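Local coordinates for protein AtxE2 (Asticcacaulis excentricus, PDB 5TXE) that hydrolyses the isopeptide bond of the threaded lasso peptides astexin-2 and astexin-3, converting them to linear peptides, at residues Ser187-Phe192 and Ile227-Gln232. The protein carries 1 engineered substitution. Sequence-based numbering, arbitrary orientation.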
ATOM      1  N   SER A 187      10.444  -5.591 -22.729  1.00 28.07           N
ATOM      2  CA  SER A 187      11.566  -5.999 -21.883  1.00 26.84           C
ATOM      3  C   SER A 187      11.224  -7.185 -21.009  1.00 27.00           C
ATOM      4  O   SER A 187      10.053  -7.479 -20.767  1.00 29.21           O
ATOM      5  CB  SER A 187      11.962  -4.845 -20.957  1.00 27.27           C
ATOM      6  OG  SER A 187      10.919  -4.459 -20.104  1.00 28.85           O
ATOM      7  N   GLY A 188      12.256  -7.854 -20.521  1.00 29.06           N
ATOM      8  CA  GLY A 188      12.102  -8.896 -19.481  1.00 27.47           C
ATOM      9  C   GLY A 188      13.412  -9.606 -19.224  1.00 28.14           C
ATOM     10  O   GLY A 188      14.437  -9.145 -19.721  1.00 27.16           O
ATOM     11  N   ARG A 189      13.383 -10.761 -18.534  1.00 27.82           N
ATOM     12  CA  ARG A 189      14.581 -11.364 -18.031  1.00 28.68           C
ATOM     13  C   ARG A 189      14.705 -12.853 -18.297  1.00 31.42           C
ATOM     14  O   ARG A 189      14.559 -13.669 -17.393  1.00 32.27           O
ATOM     15  CB  ARG A 189      14.717 -11.057 -16.528  1.00 28.73           C
ATOM     16  CG  ARG A 189      14.887  -9.558 -16.240  1.00 32.61           C
ATOM     17  CD  ARG A 189      15.044  -9.200 -14.765  1.00 30.51           C
ATOM     18  NE  ARG A 189      13.879  -9.601 -14.008  1.00 32.51           N
ATOM     19  CZ  ARG A 189      13.853  -9.684 -12.678  1.00 31.76           C
ATOM     20  NH1 ARG A 189      14.916  -9.364 -11.964  1.00 34.16           N
ATOM     21  NH2 ARG A 189      12.764 -10.064 -12.072  1.00 29.10           N
ATOM     22  N   PRO A 190      15.073 -13.214 -19.521  1.00 32.86           N
ATOM     23  CA  PRO A 190      15.261 -14.625 -19.792  1.00 30.81           C
ATOM     24  C   PRO A 190      16.329 -15.184 -18.901  1.00 32.37           C
ATOM     25  O   PRO A 190      16.313 -16.372 -18.617  1.00 31.32           O
ATOM     26  CB  PRO A 190      15.736 -14.649 -21.256  1.00 33.09           C
ATOM     27  CG  PRO A 190      16.160 -13.246 -21.566  1.00 30.18           C
ATOM     28  CD  PRO A 190      15.249 -12.392 -20.737  1.00 32.35           C
ATOM     29  N   GLY A 191      17.287 -14.365 -18.467  1.00 30.82           N
ATOM     30  CA  GLY A 191      18.337 -14.885 -17.551  1.00 29.50           C
ATOM     31  C   GLY A 191      17.750 -15.442 -16.229  1.00 30.65           C
ATOM     32  O   GLY A 191      18.359 -16.273 -15.560  1.00 31.22           O
ATOM     33  N   PHE A 192      16.605 -14.936 -15.830  1.00 28.81           N
ATOM     34  CA  PHE A 192      15.998 -15.317 -14.579  1.00 31.06           C
ATOM     35  C   PHE A 192      15.499 -16.737 -14.761  1.00 32.43           C
ATOM     36  O   PHE A 192      15.712 -17.584 -13.908  1.00 30.79           O
ATOM     37  CB  PHE A 192      14.858 -14.373 -14.191  1.00 30.71           C
ATOM     38  CG  PHE A 192      14.215 -14.737 -12.896  1.00 32.95           C
ATOM     39  CD1 PHE A 192      13.240 -15.709 -12.857  1.00 34.24           C
ATOM     40  CD2 PHE A 192      14.616 -14.162 -11.717  1.00 29.11           C
ATOM     41  CE1 PHE A 192      12.657 -16.071 -11.649  1.00 36.86           C
ATOM     42  CE2 PHE A 192      14.046 -14.520 -10.527  1.00 32.22           C
ATOM     43  CZ  PHE A 192      13.060 -15.466 -10.468  1.00 31.10           C
ATOM     44  N   ILE A 227      20.908 -10.003 -12.715  1.00 30.10           N
ATOM     45  CA  ILE A 227      20.257 -10.627 -13.840  1.00 32.53           C
ATOM     46  C   ILE A 227      19.874  -9.478 -14.771  1.00 33.78           C
ATOM     47  O   ILE A 227      19.163  -8.571 -14.367  1.00 32.25           O
ATOM     48  CB  ILE A 227      18.935 -11.309 -13.426  1.00 31.55           C
ATOM     49  CG1 ILE A 227      19.170 -12.506 -12.527  1.00 33.07           C
ATOM     50  CG2 ILE A 227      18.136 -11.738 -14.650  1.00 32.36           C
ATOM     51  CD1 ILE A 227      19.970 -13.654 -13.125  1.00 36.24           C
ATOM     52  N   SER A 228      20.288  -9.539 -16.031  1.00 35.02           N
ATOM     53  CA  SER A 228      20.046  -8.431 -16.938  1.00 35.66           C
ATOM     54  C   SER A 228      18.669  -8.431 -17.569  1.00 37.21           C
ATOM     55  O   SER A 228      18.034  -9.472 -17.769  1.00 38.02           O
ATOM     56  CB  SER A 228      21.005  -8.498 -18.123  1.00 39.53           C
ATOM     57  OG  SER A 228      22.303  -8.829 -17.720  1.00 40.80           O
ATOM     58  N   ILE A 229      18.280  -7.234 -17.966  1.00 33.04           N
ATOM     59  CA  ILE A 229      17.084  -7.016 -18.706  1.00 35.06           C
ATOM     60  C   ILE A 229      17.421  -7.021 -20.199  1.00 37.38           C
ATOM     61  O   ILE A 229      18.416  -6.455 -20.583  1.00 40.83           O
ATOM     62  CB  ILE A 229      16.511  -5.681 -18.295  1.00 32.67           C
ATOM     63  CG1 ILE A 229      16.233  -5.700 -16.796  1.00 33.10           C
ATOM     64  CG2 ILE A 229      15.220  -5.407 -19.062  1.00 35.12           C
ATOM     65  CD1 ILE A 229      15.633  -4.395 -16.272  1.00 37.43           C
ATOM     66  N   VAL A 230      16.607  -7.699 -21.012  1.00 37.77           N
ATOM     67  CA  VAL A 230      16.783  -7.875 -22.457  1.00 34.87           C
ATOM     68  C   VAL A 230      15.644  -7.144 -23.130  1.00 36.26           C
ATOM     69  O   VAL A 230      14.510  -7.122 -22.600  1.00 33.01           O
ATOM     70  CB  VAL A 230      16.776  -9.358 -22.774  1.00 37.79           C
ATOM     71  CG1 VAL A 230      16.482  -9.686 -24.219  1.00 40.93           C
ATOM     72  CG2 VAL A 230      18.091  -9.976 -22.375  1.00 42.27           C
ATOM     73  N   TYR A 231      15.959  -6.450 -24.231  1.00 36.62           N
ATOM     74  CA  TYR A 231      14.984  -5.601 -24.961  1.00 33.03           C
ATOM     75  C   TYR A 231      14.813  -6.195 -26.321  1.00 35.30           C
ATOM     76  O   TYR A 231      15.787  -6.581 -26.919  1.00 39.14           O
ATOM     77  CB  TYR A 231      15.491  -4.174 -25.094  1.00 32.21           C
ATOM     78  CG  TYR A 231      15.760  -3.615 -23.743  1.00 34.86           C
ATOM     79  CD1 TYR A 231      14.734  -3.034 -23.015  1.00 35.55           C
ATOM     80  CD2 TYR A 231      17.048  -3.696 -23.151  1.00 34.65           C
ATOM     81  CE1 TYR A 231      14.959  -2.563 -21.729  1.00 37.48           C
ATOM     82  CE2 TYR A 231      17.281  -3.226 -21.858  1.00 33.43           C
ATOM     83  CZ  TYR A 231      16.228  -2.648 -21.163  1.00 35.04           C
ATOM     84  OH  TYR A 231      16.358  -2.158 -19.889  1.00 36.05           O
ATOM     85  N   GLN A 232      13.586  -6.264 -26.816  1.00 34.94           N
ATOM     86  CA  GLN A 232      13.318  -6.769 -28.156  1.00 34.99           C
ATOM     87  C   GLN A 232      12.228  -5.928 -28.774  1.00 30.22           C
ATOM     88  O   GLN A 232      11.443  -5.289 -28.057  1.00 29.94           O
ATOM     89  CB  GLN A 232      12.811  -8.229 -28.114  1.00 41.43           C
ATOM     90  CG  GLN A 232      13.733  -9.327 -27.605  1.00 50.63           C
ATOM     91  CD  GLN A 232      14.462 -10.048 -28.721  1.00 56.44           C
ATOM     92  OE1 GLN A 232      13.912 -10.902 -29.428  1.00 64.50           O
ATOM     93  NE2 GLN A 232      15.712  -9.728 -28.861  1.00 61.67           N
TER
HETATM   94  O   HOH W   1      17.295  -8.013 -12.438  1.00 32.68           O
HETATM   95  O   HOH W   2      18.158 -11.809 -18.887  1.00 29.10           O
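Segments 187-192 and 227-232 join where the two inner strands (183-188 and 230-235) of a four-stranded antiparallel blade of the beta-propeller domain begin to diverge, a worked example of a pairing that frays into water bridges once one strand turns into a helix. Between these two segments, both backbone hydrogen bonds belong to the Gly188/Val230 pair: Val230 N reaches Gly188 O at 2.9 Å, almost straight and nearly along the C=O axis, whereas Gly188 N meets Val230 O at 3.2 Å with a more bent N-H. Beyond it, Arg189 takes the N-cap position of helix 190-202.

Apolar contacts line both faces. Ser187 CB rests against Ile229 CG2 and the Tyr231 ring, beneath helix 246-253; on the opposite face of the sheet, Val230 CG2 meets CG of Pro190, in the first turn of the helix, at 3.9 Å. Arg189 crosses Ile227 at about a right angle, its CB and CD both 4.0 Å from Ile227 CG2.

Polar links complete the junction. Bent at chi3 (-61°), Arg189 directs its guanidinium to a salt bridge with Glu174 and, through NH1, to Ala119 O and a water that donates to Ile227 O. An alanine here would probably weaken the link between the helix start and residues 227-229, losing these polar bonds and the packing of CG and CD. A second water accepts from Gly191 N at 2.7 Å and donates to Ser228 O at 2.6 Å.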